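Methylmalonyl-CoA carboxyltransferase 12S subunit (Propionibacterium freudenreichii, PDB 1ON3) catalyses transfer of the carboxyl group of methylmalonyl-CoA to the biotin of the 1.3S subunit, giving propanoyl-CoA, and forms the hexameric core of transcarboxylase. Local coordinates at the interface of chains A and B. Numbering follows the deposited sequence. Chains: chain A/B, Methylmalonyl-CoA carboxyltransferase 12S subunit.

Contact 1: the interface of chains A and B. Residues chain A 163-167; chain B 514-516.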
ATOM      1  N   LYS A 163      -0.419  14.708 -17.856  1.00  9.65           N
ATOM      2  CA  LYS A 163      -0.982  14.290 -16.574  1.00 16.97           C
ATOM      3  C   LYS A 163      -2.125  13.285 -16.820  1.00 16.04           C
ATOM      4  O   LYS A 163      -2.279  12.307 -16.084  1.00 17.31           O
ATOM      5  CB  LYS A 163      -1.493  15.514 -15.817  1.00 15.37           C
ATOM      6  CG  LYS A 163      -1.837  15.273 -14.358  1.00 17.46           C
ATOM      7  CD  LYS A 163      -2.456  16.530 -13.762  1.00 14.01           C
ATOM      8  CE  LYS A 163      -2.857  16.322 -12.306  1.00 19.70           C
ATOM      9  NZ  LYS A 163      -3.528  17.523 -11.739  1.00 13.29           N
ATOM     10  N   LEU A 164      -2.904  13.526 -17.872  1.00 14.23           N
ATOM     11  CA  LEU A 164      -4.017  12.654 -18.222  1.00 14.25           C
ATOM     12  C   LEU A 164      -3.603  11.420 -19.008  1.00 14.96           C
ATOM     13  O   LEU A 164      -4.340  10.431 -19.033  1.00 13.86           O
ATOM     14  CB  LEU A 164      -5.073  13.411 -19.044  1.00 13.86           C
ATOM     15  CG  LEU A 164      -6.183  14.153 -18.297  1.00 13.52           C
ATOM     16  CD1 LEU A 164      -5.578  15.351 -17.531  1.00 12.72           C
ATOM     17  CD2 LEU A 164      -7.239  14.640 -19.304  1.00 13.67           C
ATOM     18  N   SER A 165      -2.429  11.476 -19.633  1.00 11.20           N
ATOM     19  CA  SER A 165      -1.949  10.381 -20.467  1.00 13.90           C
ATOM     20  C   SER A 165      -1.970   9.032 -19.766  1.00 14.92           C
ATOM     21  O   SER A 165      -1.341   8.846 -18.713  1.00 14.00           O
ATOM     22  CB  SER A 165      -0.534  10.679 -20.981  1.00 14.02           C
ATOM     23  OG  SER A 165      -0.152   9.750 -21.978  1.00 16.12           O
ATOM     24  N   GLY A 166      -2.693   8.088 -20.365  1.00 12.13           N
ATOM     25  CA  GLY A 166      -2.798   6.758 -19.790  1.00 13.97           C
ATOM     26  C   GLY A 166      -3.778   6.619 -18.626  1.00 14.47           C
ATOM     27  O   GLY A 166      -3.871   5.539 -18.033  1.00 14.56           O
ATOM     28  N   VAL A 167      -4.488   7.693 -18.280  1.00 12.17           N
ATOM     29  CA  VAL A 167      -5.465   7.640 -17.186  1.00 13.01           C
ATOM     30  C   VAL A 167      -6.870   7.659 -17.783  1.00 12.92           C
ATOM     31  O   VAL A 167      -7.689   6.793 -17.467  1.00 10.62           O
ATOM     32  CB  VAL A 167      -5.308   8.821 -16.184  1.00 14.91           C
ATOM     33  CG1 VAL A 167      -6.292   8.637 -14.999  1.00 11.85           C
ATOM     34  CG2 VAL A 167      -3.868   8.866 -15.650  1.00 13.59           C
TER
ATOM     35  N   PRO B 514      -0.747  10.914 -10.928  1.00 32.62           N
ATOM     36  CA  PRO B 514      -1.939  10.063 -11.031  1.00 30.32           C
ATOM     37  C   PRO B 514      -1.547   8.593 -11.236  1.00 26.79           C
ATOM     38  O   PRO B 514      -0.532   8.308 -11.872  1.00 24.17           O
ATOM     39  CB  PRO B 514      -2.668  10.638 -12.252  1.00 33.17           C
ATOM     40  CG  PRO B 514      -2.267  12.079 -12.241  1.00 33.09           C
ATOM     41  CD  PRO B 514      -0.798  12.014 -11.911  1.00 33.54           C
ATOM     42  N   ALA B 515      -2.350   7.671 -10.699  1.00 23.44           N
ATOM     43  CA  ALA B 515      -2.095   6.233 -10.838  1.00 20.37           C
ATOM     44  C   ALA B 515      -2.305   5.810 -12.291  1.00 18.78           C
ATOM     45  O   ALA B 515      -3.309   6.159 -12.897  1.00 22.20           O
ATOM     46  CB  ALA B 515      -3.036   5.433  -9.929  1.00 20.02           C
ATOM     47  N   LYS B 516      -1.355   5.063 -12.837  1.00 16.72           N
ATOM     48  CA  LYS B 516      -1.442   4.592 -14.218  1.00 20.10           C
ATOM     49  C   LYS B 516      -0.366   3.537 -14.411  1.00 19.78           C
ATOM     50  O   LYS B 516       0.636   3.538 -13.688  1.00 20.03           O
ATOM     51  CB  LYS B 516      -1.195   5.759 -15.187  1.00 18.38           C
ATOM     52  CG  LYS B 516       0.213   6.366 -15.091  1.00 17.87           C
ATOM     53  CD  LYS B 516       0.396   7.569 -16.053  1.00 15.57           C
ATOM     54  CE  LYS B 516      -0.392   8.779 -15.560  1.00 22.31           C
ATOM     55  NZ  LYS B 516      -0.231   9.983 -16.426  1.00 17.95           N
TER
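B:Lys516 reaches from the C-terminal tail of one 12S subunit to the end of helix 148-164 in the other, joining two copies of the carboxyltransferase (crotonase-like) fold within the homohexamer. Its amine NZ is gripped by two backbone carbonyls, and the two are approached differently. The oxygen O of A:Ser165 receives NZ at 2.8 Å in the carbonyl plane, with a fairly open C=O to donor angle of 147°. The oxygen O of A:Lys163, in the last turn of the helix, is 3.1 Å from NZ but is met from above its carbonyl plane, not along a lone pair. Carbonyls at and just past a helix C-terminus would probably favour the ammonium form of this lysine. The chain of B:Lys516 leaves its backbone with CG wedged between N and the carbonyl carbon (chi1 64°) and turns again at chi3 (72°), which directs the amine toward the carbonyls at the helix end. The CG2 branch of A:Val167 lies across this chain at about a right angle and presses on its CE at 3.5 Å, a tight carbon contact. That methyl also touches CB of B:Pro514, 4.0 Å from CG2. On the other side of the patch the extended side chain of A:Lys163 crosses the proline ring, again near a right angle, its CG meeting B:Pro514 CG at 3.9 Å. The carbonyl O of A:Lys163 lies 3.8 Å from that same proline CG.

Contact 2: the interface of chains A and B. Residues chain A 159, 162-163; chain B 396-397, 423-424, 511, 513.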
ATOM      1  N   PHE A 159       1.314  20.148 -20.075  1.00 16.17           N
ATOM      2  CA  PHE A 159       1.532  19.453 -18.815  1.00 16.95           C
ATOM      3  C   PHE A 159       0.286  18.634 -18.470  1.00 17.31           C
ATOM      4  O   PHE A 159       0.401  17.494 -18.028  1.00 17.65           O
ATOM      5  CB  PHE A 159       1.852  20.454 -17.696  1.00 16.06           C
ATOM      6  CG  PHE A 159       2.177  19.803 -16.371  1.00 15.01           C
ATOM      7  CD1 PHE A 159       1.168  19.515 -15.448  1.00 14.60           C
ATOM      8  CD2 PHE A 159       3.489  19.452 -16.056  1.00 17.22           C
ATOM      9  CE1 PHE A 159       1.465  18.890 -14.233  1.00 11.65           C
ATOM     10  CE2 PHE A 159       3.799  18.821 -14.833  1.00 15.44           C
ATOM     11  CZ  PHE A 159       2.781  18.543 -13.924  1.00 16.98           C
ATOM     12  N   VAL A 162      -0.151  15.432 -20.481  1.00 15.36           N
ATOM     13  CA  VAL A 162       0.692  14.365 -19.972  1.00 12.21           C
ATOM     14  C   VAL A 162       0.135  13.822 -18.671  1.00 16.80           C
ATOM     15  O   VAL A 162       0.188  12.612 -18.425  1.00 16.09           O
ATOM     16  CB  VAL A 162       2.157  14.832 -19.761  1.00 15.74           C
ATOM     17  CG1 VAL A 162       3.011  13.663 -19.229  1.00 11.60           C
ATOM     18  CG2 VAL A 162       2.733  15.329 -21.090  1.00 17.55           C
ATOM     19  N   LYS A 163      -0.419  14.708 -17.856  1.00  9.65           N
ATOM     20  CA  LYS A 163      -0.982  14.290 -16.574  1.00 16.97           C
ATOM     21  C   LYS A 163      -2.125  13.285 -16.820  1.00 16.04           C
ATOM     22  O   LYS A 163      -2.279  12.307 -16.084  1.00 17.31           O
ATOM     23  CB  LYS A 163      -1.493  15.514 -15.817  1.00 15.37           C
ATOM     24  CG  LYS A 163      -1.837  15.273 -14.358  1.00 17.46           C
ATOM     25  CD  LYS A 163      -2.456  16.530 -13.762  1.00 14.01           C
ATOM     26  CE  LYS A 163      -2.857  16.322 -12.306  1.00 19.70           C
ATOM     27  NZ  LYS A 163      -3.528  17.523 -11.739  1.00 13.29           N
TER
ATOM     28  N   SER B 396       7.326  16.795 -18.425  1.00 15.08           N
ATOM     29  CA  SER B 396       6.032  16.870 -17.729  1.00 17.07           C
ATOM     30  C   SER B 396       5.792  15.698 -16.786  1.00 17.04           C
ATOM     31  O   SER B 396       5.101  15.824 -15.773  1.00 17.69           O
ATOM     32  CB  SER B 396       4.879  16.922 -18.742  1.00 19.99           C
ATOM     33  OG  SER B 396       4.868  18.142 -19.464  1.00 19.84           O
ATOM     34  N   GLU B 397       6.351  14.551 -17.148  1.00 17.21           N
ATOM     35  CA  GLU B 397       6.214  13.334 -16.366  1.00 18.98           C
ATOM     36  C   GLU B 397       7.260  13.237 -15.252  1.00 21.88           C
ATOM     37  O   GLU B 397       7.005  12.624 -14.209  1.00 16.34           O
ATOM     38  CB  GLU B 397       6.345  12.134 -17.296  1.00 22.01           C
ATOM     39  CG  GLU B 397       6.525  10.825 -16.604  1.00 33.57           C
ATOM     40  CD  GLU B 397       6.746   9.702 -17.584  1.00 40.80           C
ATOM     41  OE1 GLU B 397       7.765   9.737 -18.317  1.00 47.55           O
ATOM     42  OE2 GLU B 397       5.900   8.788 -17.628  1.00 44.72           O
ATOM     43  N   LEU B 423       5.781  23.368 -16.924  1.00 16.41           N
ATOM     44  CA  LEU B 423       6.152  21.982 -17.150  1.00 15.64           C
ATOM     45  C   LEU B 423       6.731  21.413 -15.844  1.00 14.96           C
ATOM     46  O   LEU B 423       7.394  20.376 -15.841  1.00 16.25           O
ATOM     47  CB  LEU B 423       7.170  21.871 -18.296  1.00 16.78           C
ATOM     48  CG  LEU B 423       6.750  22.007 -19.778  1.00 21.62           C
ATOM     49  CD1 LEU B 423       6.607  20.636 -20.380  1.00 22.76           C
ATOM     50  CD2 LEU B 423       5.466  22.824 -19.949  1.00 19.65           C
ATOM     51  N   GLY B 424       6.483  22.108 -14.736  1.00 13.86           N
ATOM     52  CA  GLY B 424       6.960  21.631 -13.447  1.00 14.84           C
ATOM     53  C   GLY B 424       8.368  21.991 -12.992  1.00 17.92           C
ATOM     54  O   GLY B 424       8.874  21.372 -12.052  1.00 20.82           O
ATOM     55  N   GLN B 511       6.805  14.708  -5.206  1.00 29.56           N
ATOM     56  CA  GLN B 511       5.693  15.024  -6.108  1.00 30.53           C
ATOM     57  C   GLN B 511       4.766  13.843  -6.404  1.00 31.46           C
ATOM     58  O   GLN B 511       5.223  12.747  -6.732  1.00 33.00           O
ATOM     59  CB  GLN B 511       6.248  15.556  -7.431  1.00 29.12           C
ATOM     60  CG  GLN B 511       5.225  16.231  -8.314  1.00 29.93           C
ATOM     61  CD  GLN B 511       5.778  16.527  -9.692  1.00 34.77           C
ATOM     62  OE1 GLN B 511       6.970  16.808  -9.848  1.00 30.51           O
ATOM     63  NE2 GLN B 511       4.912  16.477 -10.705  1.00 37.96           N
ATOM     64  N   ARG B 513       1.818  11.805  -8.577  1.00 36.98           N
ATOM     65  CA  ARG B 513       1.404  11.615  -9.969  1.00 35.19           C
ATOM     66  C   ARG B 513       0.197  10.680 -10.001  1.00 35.15           C
ATOM     67  O   ARG B 513       0.098   9.757  -9.185  1.00 34.90           O
ATOM     68  CB  ARG B 513       2.539  11.007 -10.795  1.00 37.18           C
ATOM     69  CG  ARG B 513       3.720  11.935 -10.997  1.00 38.07           C
ATOM     70  CD  ARG B 513       3.303  13.174 -11.775  1.00 37.19           C
ATOM     71  NE  ARG B 513       2.998  12.855 -13.167  1.00 33.51           N
ATOM     72  CZ  ARG B 513       2.418  13.696 -14.017  1.00 31.67           C
ATOM     73  NH1 ARG B 513       2.066  14.919 -13.619  1.00 25.85           N
ATOM     74  NH2 ARG B 513       2.198  13.320 -15.266  1.00 24.07           N
TER
HETATM   75  O   HOH W   1       2.257  16.139 -16.259  1.00 15.24           O
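A:Phe159 and A:Val162, one turn apart on helix 148-164, pack against B:Ser396 near the end of helix 384-397. Apolar packing centres on CB of B:Ser396, which sits against the valine branches, 3.6 Å from A:Val162 CG2. The phenylalanine ring puts its CD2 side toward the backbone of B:Leu423, with CA of that residue 3.8 Å from CD2. With CG opposite the backbone N (chi1 -176°), the ring extends from the helix toward chain B, where its CE2 also meets the carbonyl O of B:Ser396 at 3.4 Å. A water provides a polar link: it binds the carbonyl O of A:Phe159 and that of B:Ser396, each oxygen 2.9 Å from the water, and it lies over the centre of one face of the phenylalanine ring. Contacts from the guanidinium NH1 and NH2 of B:Arg513 to this water are weak. The arginine, bent at chi2 and chi3, instead brings NH1 to the ring's CZ at 3.7 Å, with the two planes 71° apart, so the groups do not stack. Its NH2 lies 3.6 Å from CA of A:Lys163. Within the fold, the patch places an N-terminal-half helix of chain A against a C-terminal-half helix, the 421-423 turn and the tail of chain B.

Contact 3: the interface of chains A and B. Residues chain A 183-184, 200-202, 233; chain B 380, 384-385.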
ATOM      1  N   SER A 183       0.302  22.359 -32.044  1.00 15.96           N
ATOM      2  CA  SER A 183       0.261  20.983 -32.527  1.00 16.65           C
ATOM      3  C   SER A 183       0.780  19.956 -31.526  1.00 19.68           C
ATOM      4  O   SER A 183       0.493  18.759 -31.648  1.00 20.82           O
ATOM      5  CB  SER A 183       1.078  20.869 -33.822  1.00 22.76           C
ATOM      6  OG  SER A 183       0.729  21.885 -34.749  1.00 19.62           O
ATOM      7  N   TYR A 184       1.549  20.404 -30.539  1.00 14.86           N
ATOM      8  CA  TYR A 184       2.088  19.467 -29.571  1.00 15.31           C
ATOM      9  C   TYR A 184       1.013  18.923 -28.616  1.00 15.96           C
ATOM     10  O   TYR A 184       1.175  17.848 -28.045  1.00 17.36           O
ATOM     11  CB  TYR A 184       3.249  20.126 -28.810  1.00 16.48           C
ATOM     12  CG  TYR A 184       4.522  20.291 -29.648  1.00 13.57           C
ATOM     13  CD1 TYR A 184       5.187  21.514 -29.711  1.00 19.39           C
ATOM     14  CD2 TYR A 184       5.061  19.217 -30.356  1.00 16.30           C
ATOM     15  CE1 TYR A 184       6.368  21.663 -30.462  1.00 15.79           C
ATOM     16  CE2 TYR A 184       6.240  19.351 -31.107  1.00 18.40           C
ATOM     17  CZ  TYR A 184       6.883  20.583 -31.148  1.00 16.28           C
ATOM     18  OH  TYR A 184       8.045  20.719 -31.867  1.00 20.25           O
ATOM     19  N   MET A 200      -1.830  21.257 -40.133  1.00 21.62           N
ATOM     20  CA  MET A 200      -1.053  21.244 -38.907  1.00 20.79           C
ATOM     21  C   MET A 200       0.437  21.234 -39.212  1.00 17.98           C
ATOM     22  O   MET A 200       0.890  20.514 -40.107  1.00 18.94           O
ATOM     23  CB  MET A 200      -1.437  20.001 -38.095  1.00 23.99           C
ATOM     24  CG  MET A 200      -0.686  19.812 -36.793  1.00 25.19           C
ATOM     25  SD  MET A 200      -1.438  18.473 -35.816  1.00 24.34           S
ATOM     26  CE  MET A 200      -0.827  17.022 -36.659  1.00 25.34           C
ATOM     27  N   PHE A 201       1.193  22.040 -38.475  1.00 21.42           N
ATOM     28  CA  PHE A 201       2.641  22.110 -38.648  1.00 20.82           C
ATOM     29  C   PHE A 201       3.293  22.947 -37.553  1.00 21.16           C
ATOM     30  O   PHE A 201       2.647  23.777 -36.919  1.00 21.71           O
ATOM     31  CB  PHE A 201       2.993  22.681 -40.032  1.00 23.45           C
ATOM     32  CG  PHE A 201       2.189  23.891 -40.412  1.00 24.76           C
ATOM     33  CD1 PHE A 201       2.357  25.095 -39.740  1.00 26.95           C
ATOM     34  CD2 PHE A 201       1.230  23.812 -41.419  1.00 28.38           C
ATOM     35  CE1 PHE A 201       1.577  26.209 -40.063  1.00 27.68           C
ATOM     36  CE2 PHE A 201       0.447  24.916 -41.749  1.00 25.79           C
ATOM     37  CZ  PHE A 201       0.620  26.115 -41.069  1.00 25.47           C
ATOM     38  N   ILE A 202       4.577  22.700 -37.320  1.00 21.89           N
ATOM     39  CA  ILE A 202       5.322  23.436 -36.308  1.00 18.43           C
ATOM     40  C   ILE A 202       5.790  24.755 -36.922  1.00 19.28           C
ATOM     41  O   ILE A 202       5.703  25.813 -36.298  1.00 21.01           O
ATOM     42  CB  ILE A 202       6.542  22.607 -35.816  1.00 18.88           C
ATOM     43  CG1 ILE A 202       6.049  21.340 -35.095  1.00 17.73           C
ATOM     44  CG2 ILE A 202       7.415  23.442 -34.891  1.00 16.85           C
ATOM     45  CD1 ILE A 202       5.162  21.626 -33.883  1.00 17.52           C
ATOM     46  N   ASN A 233       2.298  11.381 -37.944  1.00 16.96           N
ATOM     47  CA  ASN A 233       1.733  12.146 -36.827  1.00 19.46           C
ATOM     48  C   ASN A 233       0.276  11.904 -36.450  1.00 19.28           C
ATOM     49  O   ASN A 233      -0.132  12.259 -35.350  1.00 18.55           O
ATOM     50  CB  ASN A 233       1.845  13.654 -37.074  1.00 19.44           C
ATOM     51  CG  ASN A 233       3.264  14.162 -37.022  1.00 23.69           C
ATOM     52  OD1 ASN A 233       4.089  13.663 -36.259  1.00 19.98           O
ATOM     53  ND2 ASN A 233       3.554  15.184 -37.822  1.00 20.83           N
TER
ATOM     54  N   GLU B 380       9.199  18.530 -40.846  1.00 19.08           N
ATOM     55  CA  GLU B 380       7.766  18.274 -40.716  1.00 22.25           C
ATOM     56  C   GLU B 380       7.516  16.841 -41.189  1.00 24.41           C
ATOM     57  O   GLU B 380       6.879  16.041 -40.497  1.00 21.72           O
ATOM     58  CB  GLU B 380       6.948  19.256 -41.567  1.00 24.83           C
ATOM     59  CG  GLU B 380       7.140  20.742 -41.234  1.00 31.00           C
ATOM     60  CD  GLU B 380       6.693  21.127 -39.822  1.00 36.73           C
ATOM     61  OE1 GLU B 380       5.602  20.692 -39.390  1.00 30.94           O
ATOM     62  OE2 GLU B 380       7.429  21.885 -39.145  1.00 38.11           O
ATOM     63  N   ILE B 384       8.434  16.024 -36.804  1.00 16.62           N
ATOM     64  CA  ILE B 384       8.932  16.865 -35.721  1.00 17.63           C
ATOM     65  C   ILE B 384       7.853  17.002 -34.651  1.00 18.88           C
ATOM     66  O   ILE B 384       8.161  17.176 -33.472  1.00 19.93           O
ATOM     67  CB  ILE B 384       9.352  18.280 -36.193  1.00 20.63           C
ATOM     68  CG1 ILE B 384       9.788  19.125 -34.988  1.00 19.91           C
ATOM     69  CG2 ILE B 384       8.196  18.977 -36.888  1.00 16.74           C
ATOM     70  CD1 ILE B 384      10.950  18.549 -34.190  1.00 18.59           C
ATOM     71  N   ILE B 385       6.590  16.924 -35.062  1.00 20.53           N
ATOM     72  CA  ILE B 385       5.496  17.045 -34.101  1.00 20.94           C
ATOM     73  C   ILE B 385       5.524  15.941 -33.040  1.00 19.20           C
ATOM     74  O   ILE B 385       5.417  16.228 -31.851  1.00 20.52           O
ATOM     75  CB  ILE B 385       4.109  17.034 -34.801  1.00 22.00           C
ATOM     76  CG1 ILE B 385       3.860  18.382 -35.491  1.00 20.14           C
ATOM     77  CG2 ILE B 385       3.002  16.777 -33.757  1.00 19.17           C
ATOM     78  CD1 ILE B 385       2.585  18.424 -36.321  1.00 22.27           C
TER
HETATM   79  O   HOH W   2       5.743  16.788 -38.041  1.00 19.43           O
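A water molecule is held by ND2 of the A:Asn233 amide, 2.7 Å from the water, by the carbonyl O of B:Glu380 and by the backbone N of B:Ile385. It thereby links subunits of the crotonase-like carboxyltransferase family at the start of helix 384-397. A direct hydrogen bond runs from the backbone N of A:Ile202 to the carboxylate OE1 of B:Glu380 at 3.1 Å. Nearly straight, 163° at the hydrogen, it reaches OE1 on the syn side, somewhat out of the carboxylate plane. The bend of B:Glu380 at chi2 (-63°) curls its carboxylate toward this amide. A:Ile202 also lines the methylmalonic acid pocket, so the interface here borders a ligand site. B:Ile385 supplies the apolar centre. Its CD1 points toward CG of A:Met200, 3.6 Å from CD1, with CB of A:Ser183 flanking that methyl, while the side chain crosses that of A:Asn233 at about a right angle, CB meeting the amide ND2 at 3.6 Å. CG1 of A:Ile202 touches CG2 of B:Ile384 and CG1 of B:Ile385 at 3.7 Å each. The A:Tyr184 ring turns its edge to the in-plane carbonyl oxygens of B:Ile384 and B:Ile385, CE2 3.3 Å from B:Ile385 O. CD1 of A:Ile202 rests over one ring face, toward its rim, and probably helps hold it edge-on.

Contacts 1 and 2 are neighbours, with C-alpha centres about 10 Å apart; they share A:Lys163 and helix 148-164, and on chain B both use the C-terminal tail. Contact 3 lies about 23 Å from contact 1 and 21 Å from contact 2, but is tied to contact 2 through helix 384-397 of chain B, which contributes its first turn to contact 3 and its end to contact 2. The N-terminal half of one subunit thus faces the C-terminal half of the other. Two-fold symmetry repeats all three contacts with chains exchanged, reinforcing this pairing within the homohexamer.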